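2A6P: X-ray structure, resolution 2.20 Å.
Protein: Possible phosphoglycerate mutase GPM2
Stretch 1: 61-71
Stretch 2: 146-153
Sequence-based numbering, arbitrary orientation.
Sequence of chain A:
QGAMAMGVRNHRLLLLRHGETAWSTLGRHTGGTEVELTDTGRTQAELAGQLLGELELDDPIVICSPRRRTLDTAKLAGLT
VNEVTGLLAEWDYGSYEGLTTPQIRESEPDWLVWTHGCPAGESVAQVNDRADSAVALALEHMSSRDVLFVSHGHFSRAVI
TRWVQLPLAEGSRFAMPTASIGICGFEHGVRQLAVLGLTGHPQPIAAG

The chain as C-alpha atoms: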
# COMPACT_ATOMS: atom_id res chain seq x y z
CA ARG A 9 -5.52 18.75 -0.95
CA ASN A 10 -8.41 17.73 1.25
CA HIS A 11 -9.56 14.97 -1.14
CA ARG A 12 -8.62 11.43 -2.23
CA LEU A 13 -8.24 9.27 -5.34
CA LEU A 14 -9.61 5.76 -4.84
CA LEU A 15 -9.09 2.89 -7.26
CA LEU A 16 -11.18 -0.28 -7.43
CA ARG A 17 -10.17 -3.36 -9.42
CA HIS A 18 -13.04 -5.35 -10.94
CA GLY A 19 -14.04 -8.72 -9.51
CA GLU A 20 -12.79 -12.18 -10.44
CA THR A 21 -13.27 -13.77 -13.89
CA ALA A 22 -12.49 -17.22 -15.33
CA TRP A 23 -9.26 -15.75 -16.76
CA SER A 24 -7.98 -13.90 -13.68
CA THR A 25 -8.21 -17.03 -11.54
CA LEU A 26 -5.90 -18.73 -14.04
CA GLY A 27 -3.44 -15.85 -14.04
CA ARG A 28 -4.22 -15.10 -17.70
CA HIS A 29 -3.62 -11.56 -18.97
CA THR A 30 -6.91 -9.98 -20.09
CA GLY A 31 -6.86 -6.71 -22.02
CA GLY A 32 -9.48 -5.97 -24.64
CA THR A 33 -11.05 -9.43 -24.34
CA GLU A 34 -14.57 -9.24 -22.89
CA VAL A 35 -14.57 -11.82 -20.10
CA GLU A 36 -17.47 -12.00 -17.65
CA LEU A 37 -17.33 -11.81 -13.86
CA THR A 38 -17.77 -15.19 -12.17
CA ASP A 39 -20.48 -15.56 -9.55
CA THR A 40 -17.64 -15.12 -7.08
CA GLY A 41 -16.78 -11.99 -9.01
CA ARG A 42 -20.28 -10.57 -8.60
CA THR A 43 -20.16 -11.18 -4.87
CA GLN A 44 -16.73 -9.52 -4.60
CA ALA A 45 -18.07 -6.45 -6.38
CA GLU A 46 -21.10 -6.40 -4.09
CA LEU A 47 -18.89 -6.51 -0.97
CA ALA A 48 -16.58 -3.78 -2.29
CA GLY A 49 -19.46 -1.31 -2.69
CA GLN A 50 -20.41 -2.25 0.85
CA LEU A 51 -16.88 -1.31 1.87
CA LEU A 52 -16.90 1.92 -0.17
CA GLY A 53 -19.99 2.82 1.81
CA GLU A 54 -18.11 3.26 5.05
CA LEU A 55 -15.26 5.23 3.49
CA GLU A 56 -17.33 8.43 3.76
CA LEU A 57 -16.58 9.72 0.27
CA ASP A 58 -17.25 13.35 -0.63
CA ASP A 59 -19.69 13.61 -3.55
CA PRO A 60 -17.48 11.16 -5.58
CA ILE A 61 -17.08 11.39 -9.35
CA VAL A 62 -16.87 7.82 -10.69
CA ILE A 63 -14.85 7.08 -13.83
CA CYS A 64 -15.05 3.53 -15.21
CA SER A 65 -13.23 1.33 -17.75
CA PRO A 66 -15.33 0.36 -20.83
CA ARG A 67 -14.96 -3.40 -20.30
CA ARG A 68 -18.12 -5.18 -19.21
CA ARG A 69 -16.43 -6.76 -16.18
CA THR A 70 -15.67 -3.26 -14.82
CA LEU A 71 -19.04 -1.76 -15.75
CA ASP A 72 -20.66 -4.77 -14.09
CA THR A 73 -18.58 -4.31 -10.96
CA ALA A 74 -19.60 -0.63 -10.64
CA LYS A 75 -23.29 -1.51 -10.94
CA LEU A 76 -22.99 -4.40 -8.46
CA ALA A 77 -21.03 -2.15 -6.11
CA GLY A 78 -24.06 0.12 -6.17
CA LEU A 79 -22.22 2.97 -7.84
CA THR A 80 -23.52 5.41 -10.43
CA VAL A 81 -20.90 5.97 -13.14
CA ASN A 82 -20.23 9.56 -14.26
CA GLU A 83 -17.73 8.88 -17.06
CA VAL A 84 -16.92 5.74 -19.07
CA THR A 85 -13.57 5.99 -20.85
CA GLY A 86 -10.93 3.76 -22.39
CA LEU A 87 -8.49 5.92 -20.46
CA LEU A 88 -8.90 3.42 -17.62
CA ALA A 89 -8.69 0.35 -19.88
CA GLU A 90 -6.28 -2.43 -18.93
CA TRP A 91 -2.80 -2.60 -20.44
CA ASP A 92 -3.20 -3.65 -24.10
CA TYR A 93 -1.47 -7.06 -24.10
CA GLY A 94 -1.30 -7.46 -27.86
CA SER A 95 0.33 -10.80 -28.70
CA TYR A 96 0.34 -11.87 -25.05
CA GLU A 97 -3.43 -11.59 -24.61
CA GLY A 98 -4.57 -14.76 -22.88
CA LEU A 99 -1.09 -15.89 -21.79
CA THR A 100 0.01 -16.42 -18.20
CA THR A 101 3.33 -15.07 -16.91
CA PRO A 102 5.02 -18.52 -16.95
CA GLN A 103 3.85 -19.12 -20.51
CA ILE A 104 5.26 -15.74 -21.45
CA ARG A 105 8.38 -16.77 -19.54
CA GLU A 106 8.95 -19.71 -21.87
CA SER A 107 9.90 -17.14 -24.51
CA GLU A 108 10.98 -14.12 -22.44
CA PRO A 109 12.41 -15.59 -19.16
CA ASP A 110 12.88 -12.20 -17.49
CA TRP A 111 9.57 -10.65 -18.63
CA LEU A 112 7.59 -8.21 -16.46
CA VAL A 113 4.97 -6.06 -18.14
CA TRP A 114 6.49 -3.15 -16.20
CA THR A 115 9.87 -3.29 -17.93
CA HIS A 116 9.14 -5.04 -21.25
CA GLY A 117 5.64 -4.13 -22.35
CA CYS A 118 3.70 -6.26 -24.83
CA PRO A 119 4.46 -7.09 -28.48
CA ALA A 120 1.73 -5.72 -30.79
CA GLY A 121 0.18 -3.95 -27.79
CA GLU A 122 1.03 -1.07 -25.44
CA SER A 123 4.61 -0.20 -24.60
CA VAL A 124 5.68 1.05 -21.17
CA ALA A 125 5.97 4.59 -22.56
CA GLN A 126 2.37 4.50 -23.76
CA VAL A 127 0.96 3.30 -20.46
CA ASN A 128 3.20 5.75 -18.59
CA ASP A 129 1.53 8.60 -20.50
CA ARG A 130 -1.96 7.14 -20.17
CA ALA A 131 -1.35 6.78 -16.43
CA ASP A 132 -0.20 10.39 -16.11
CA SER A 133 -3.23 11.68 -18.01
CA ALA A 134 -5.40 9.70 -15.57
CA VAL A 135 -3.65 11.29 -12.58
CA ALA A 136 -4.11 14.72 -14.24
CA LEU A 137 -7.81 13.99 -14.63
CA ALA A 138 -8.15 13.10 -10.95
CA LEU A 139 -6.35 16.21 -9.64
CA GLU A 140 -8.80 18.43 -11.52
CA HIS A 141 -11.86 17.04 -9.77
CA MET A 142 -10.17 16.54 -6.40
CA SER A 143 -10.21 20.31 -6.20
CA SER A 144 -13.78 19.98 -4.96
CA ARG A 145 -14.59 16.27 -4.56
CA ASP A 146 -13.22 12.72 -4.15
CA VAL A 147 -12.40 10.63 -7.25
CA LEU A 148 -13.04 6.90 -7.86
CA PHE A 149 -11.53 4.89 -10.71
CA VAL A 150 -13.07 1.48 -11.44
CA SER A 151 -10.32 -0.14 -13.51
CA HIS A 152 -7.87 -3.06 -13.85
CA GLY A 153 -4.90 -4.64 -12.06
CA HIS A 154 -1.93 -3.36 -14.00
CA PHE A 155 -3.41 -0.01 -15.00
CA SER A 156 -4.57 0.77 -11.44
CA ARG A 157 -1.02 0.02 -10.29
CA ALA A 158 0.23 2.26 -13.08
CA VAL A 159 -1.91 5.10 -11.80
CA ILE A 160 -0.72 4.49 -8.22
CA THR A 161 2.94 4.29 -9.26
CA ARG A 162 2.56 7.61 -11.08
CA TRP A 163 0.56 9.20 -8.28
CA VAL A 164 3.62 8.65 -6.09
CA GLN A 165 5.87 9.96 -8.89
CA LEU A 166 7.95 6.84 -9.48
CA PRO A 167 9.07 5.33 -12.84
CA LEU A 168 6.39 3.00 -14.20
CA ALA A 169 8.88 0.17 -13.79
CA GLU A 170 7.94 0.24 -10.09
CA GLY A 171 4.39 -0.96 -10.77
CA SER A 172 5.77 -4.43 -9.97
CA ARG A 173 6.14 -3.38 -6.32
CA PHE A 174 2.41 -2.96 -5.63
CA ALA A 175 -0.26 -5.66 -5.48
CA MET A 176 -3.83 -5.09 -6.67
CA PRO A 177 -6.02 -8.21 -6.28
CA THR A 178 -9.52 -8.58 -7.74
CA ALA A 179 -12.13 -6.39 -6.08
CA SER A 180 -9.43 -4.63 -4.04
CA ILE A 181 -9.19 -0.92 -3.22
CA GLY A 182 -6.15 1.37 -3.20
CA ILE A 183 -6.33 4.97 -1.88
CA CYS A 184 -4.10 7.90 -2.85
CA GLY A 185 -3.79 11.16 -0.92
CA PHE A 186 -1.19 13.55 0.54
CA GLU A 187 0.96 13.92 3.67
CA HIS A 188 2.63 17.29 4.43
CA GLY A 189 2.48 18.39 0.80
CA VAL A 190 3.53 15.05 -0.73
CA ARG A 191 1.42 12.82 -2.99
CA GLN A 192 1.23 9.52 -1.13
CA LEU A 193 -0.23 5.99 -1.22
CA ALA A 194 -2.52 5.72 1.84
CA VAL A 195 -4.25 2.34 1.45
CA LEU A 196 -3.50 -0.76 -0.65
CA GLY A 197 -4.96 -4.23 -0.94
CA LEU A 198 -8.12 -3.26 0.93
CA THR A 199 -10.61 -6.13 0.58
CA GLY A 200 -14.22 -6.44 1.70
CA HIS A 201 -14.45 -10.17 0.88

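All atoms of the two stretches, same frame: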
# COMPACT_ATOMS: atom_id res chain seq x y z
N ILE A 61 -16.86 11.45 -7.91
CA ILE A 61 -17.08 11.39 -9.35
C ILE A 61 -16.48 10.03 -9.72
O ILE A 61 -15.30 9.78 -9.47
CB ILE A 61 -16.38 12.53 -10.13
CG1 ILE A 61 -16.61 12.32 -11.63
CG2 ILE A 61 -14.92 12.58 -9.78
CD1 ILE A 61 -15.98 13.40 -12.52
N VAL A 62 -17.30 9.16 -10.30
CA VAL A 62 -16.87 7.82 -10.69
C VAL A 62 -16.57 7.66 -12.18
O VAL A 62 -17.45 7.85 -13.03
CB VAL A 62 -17.93 6.77 -10.28
CG1 VAL A 62 -17.44 5.37 -10.63
CG2 VAL A 62 -18.23 6.88 -8.77
N ILE A 63 -15.32 7.30 -12.47
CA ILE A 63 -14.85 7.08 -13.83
C ILE A 63 -14.62 5.58 -13.96
O ILE A 63 -13.98 4.97 -13.09
CB ILE A 63 -13.53 7.85 -14.09
CG1 ILE A 63 -13.75 9.36 -13.94
CG2 ILE A 63 -13.04 7.59 -15.51
CD1 ILE A 63 -14.05 9.81 -12.54
N CYS A 64 -15.13 4.98 -15.03
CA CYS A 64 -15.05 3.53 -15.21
C CYS A 64 -14.47 3.06 -16.55
O CYS A 64 -14.65 3.71 -17.57
CB CYS A 64 -16.46 2.93 -15.02
SG CYS A 64 -16.61 1.11 -14.93
N SER A 65 -13.79 1.91 -16.53
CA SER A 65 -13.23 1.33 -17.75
C SER A 65 -14.40 0.78 -18.59
O SER A 65 -15.41 0.29 -18.04
CB SER A 65 -12.26 0.21 -17.40
OG SER A 65 -11.97 -0.57 -18.55
N PRO A 66 -14.28 0.84 -19.92
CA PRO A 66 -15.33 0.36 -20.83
C PRO A 66 -15.65 -1.13 -20.82
O PRO A 66 -16.72 -1.53 -21.29
CB PRO A 66 -14.82 0.81 -22.20
CG PRO A 66 -13.94 2.00 -21.88
CD PRO A 66 -13.21 1.51 -20.66
N ARG A 67 -14.74 -1.96 -20.32
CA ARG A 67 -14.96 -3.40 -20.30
C ARG A 67 -16.22 -3.72 -19.51
O ARG A 67 -16.57 -2.99 -18.58
CB ARG A 67 -13.76 -4.12 -19.66
CG ARG A 67 -12.43 -3.93 -20.40
CD ARG A 67 -12.44 -4.57 -21.80
NE ARG A 67 -13.13 -3.75 -22.78
CZ ARG A 67 -12.67 -2.59 -23.25
NH1 ARG A 67 -11.51 -2.09 -22.84
NH2 ARG A 67 -13.39 -1.91 -24.14
N ARG A 68 -16.89 -4.80 -19.89
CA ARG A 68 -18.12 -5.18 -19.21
C ARG A 68 -17.86 -5.63 -17.77
O ARG A 68 -18.68 -5.37 -16.88
CB ARG A 68 -18.83 -6.29 -19.98
CG ARG A 68 -20.25 -6.54 -19.44
CD ARG A 68 -21.09 -5.26 -19.52
NE ARG A 68 -21.91 -5.04 -18.32
CZ ARG A 68 -22.70 -3.98 -18.14
NH1 ARG A 68 -22.79 -3.04 -19.07
NH2 ARG A 68 -23.40 -3.86 -17.01
N ARG A 69 -16.73 -6.30 -17.53
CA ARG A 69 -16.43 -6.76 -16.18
C ARG A 69 -16.27 -5.59 -15.19
O ARG A 69 -16.53 -5.75 -14.00
CB ARG A 69 -15.17 -7.65 -16.17
CG ARG A 69 -13.90 -7.02 -16.76
CD ARG A 69 -12.79 -8.06 -16.80
NE ARG A 69 -11.57 -7.62 -17.47
CZ ARG A 69 -11.40 -7.52 -18.79
NH1 ARG A 69 -12.40 -7.84 -19.60
NH2 ARG A 69 -10.23 -7.16 -19.30
N THR A 70 -15.82 -4.43 -15.68
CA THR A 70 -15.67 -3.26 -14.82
C THR A 70 -17.00 -2.51 -14.70
O THR A 70 -17.35 -2.02 -13.63
CB THR A 70 -14.56 -2.28 -15.34
OG1 THR A 70 -14.64 -2.16 -16.76
CG2 THR A 70 -13.17 -2.77 -14.93
N LEU A 71 -17.75 -2.43 -15.80
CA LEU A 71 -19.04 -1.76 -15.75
C LEU A 71 -19.94 -2.55 -14.79
O LEU A 71 -20.64 -1.98 -13.96
CB LEU A 71 -19.68 -1.72 -17.14
CG LEU A 71 -19.06 -0.72 -18.13
CD1 LEU A 71 -19.64 -0.94 -19.52
CD2 LEU A 71 -19.33 0.71 -17.65
N ASP A 146 -14.03 13.94 -4.11
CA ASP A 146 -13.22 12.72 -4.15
C ASP A 146 -13.40 12.06 -5.52
O ASP A 146 -14.44 12.23 -6.16
CB ASP A 146 -13.65 11.74 -3.05
CG ASP A 146 -13.18 12.16 -1.66
OD1 ASP A 146 -12.09 12.77 -1.55
OD2 ASP A 146 -13.88 11.86 -0.67
N VAL A 147 -12.38 11.32 -5.95
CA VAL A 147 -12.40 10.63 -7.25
C VAL A 147 -12.28 9.10 -7.12
O VAL A 147 -11.46 8.61 -6.35
CB VAL A 147 -11.25 11.14 -8.17
CG1 VAL A 147 -11.20 10.33 -9.46
CG2 VAL A 147 -11.46 12.62 -8.48
N LEU A 148 -13.08 8.37 -7.89
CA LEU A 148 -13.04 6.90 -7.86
C LEU A 148 -12.88 6.29 -9.26
O LEU A 148 -13.71 6.49 -10.14
CB LEU A 148 -14.31 6.34 -7.21
CG LEU A 148 -14.50 4.81 -7.29
CD1 LEU A 148 -13.34 4.10 -6.63
CD2 LEU A 148 -15.80 4.42 -6.61
N PHE A 149 -11.79 5.55 -9.44
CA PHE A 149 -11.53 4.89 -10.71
C PHE A 149 -11.90 3.42 -10.56
O PHE A 149 -11.42 2.76 -9.63
CB PHE A 149 -10.04 4.92 -11.09
CG PHE A 149 -9.52 6.27 -11.55
CD1 PHE A 149 -10.38 7.32 -11.84
CD2 PHE A 149 -8.15 6.45 -11.73
CE1 PHE A 149 -9.88 8.55 -12.32
CE2 PHE A 149 -7.64 7.67 -12.21
CZ PHE A 149 -8.51 8.72 -12.51
N VAL A 150 -12.74 2.91 -11.46
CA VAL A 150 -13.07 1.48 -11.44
C VAL A 150 -12.29 1.00 -12.66
O VAL A 150 -12.67 1.31 -13.80
CB VAL A 150 -14.56 1.24 -11.62
CG1 VAL A 150 -14.86 -0.27 -11.63
CG2 VAL A 150 -15.32 1.96 -10.50
N SER A 151 -11.21 0.27 -12.43
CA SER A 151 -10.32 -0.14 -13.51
C SER A 151 -9.75 -1.56 -13.40
O SER A 151 -10.42 -2.47 -12.89
CB SER A 151 -9.20 0.92 -13.62
OG SER A 151 -8.25 0.66 -14.63
N HIS A 152 -8.52 -1.75 -13.88
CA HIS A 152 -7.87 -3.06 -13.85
C HIS A 152 -6.58 -3.16 -13.03
O HIS A 152 -6.04 -2.15 -12.57
CB HIS A 152 -7.60 -3.53 -15.29
CG HIS A 152 -8.82 -3.55 -16.15
ND1 HIS A 152 -9.36 -2.40 -16.69
CD2 HIS A 152 -9.63 -4.56 -16.54
CE1 HIS A 152 -10.45 -2.71 -17.38
NE2 HIS A 152 -10.63 -4.01 -17.30
N GLY A 153 -6.09 -4.39 -12.86
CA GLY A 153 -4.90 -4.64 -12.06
C GLY A 153 -3.67 -3.84 -12.40
O GLY A 153 -3.20 -3.02 -11.59

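Residues 61-64 and 147-151 lie side by side as parallel strands, their N-to-C directions 19° apart. The hydrogen bonds follow the staggered pattern of a parallel pair, with alternate residues of the first strand using both backbone polar groups. Ile 61 N donates to Asp 146 O (3.1 Å) and Ile 61 O accepts from Leu 148 N (3.1 Å); Ile 63 N then donates to Leu 148 O and Ile 63 O accepts from Val 150 N, both at 2.9 Å. Ser 65 N closes the ladder on Val 150 O at 3.0 Å, just past the end of its strand.

Val 150 and His 152 cover the most surface. On the face that Val 150 shares with Val 62, Cys 64 and Leu 148, its CG2 lies 4.0 Å from Val 62 CG1 and its CB 3.9 Å from Cys 64 SG. Its CG1 reaches the helix that comes after the first strand, 3.6 Å from Thr 70 O. A compact, beta-branched valine suits this site, filling the space between strand and helix while favouring an extended backbone.

His 152 follows the strand and sits at the N-cap of the next helix. Thr 70 CG2 lies over one face of its imidazole, 3.9 Å from the ring centroid, a CH-pi contact in which a methyl meets the pi cloud. Arg 67 CG approaches His 152 NE2 at 3.6 Å, while the same NE2 lies over one face of the Arg 69 guanidinium, 3.7 Å from Arg 69 NE. The flat ring thus meets both aliphatic and planar groups, although NE2 is buried without a polar partner.

Ile 63 is the third large contributor. On the opposite sheet face its CB lies 3.9 Å from Phe 149 CD1 and its CD1 4.2 Å from Val 147 CG1; its branched aliphatic chain suits this buried, apolar setting.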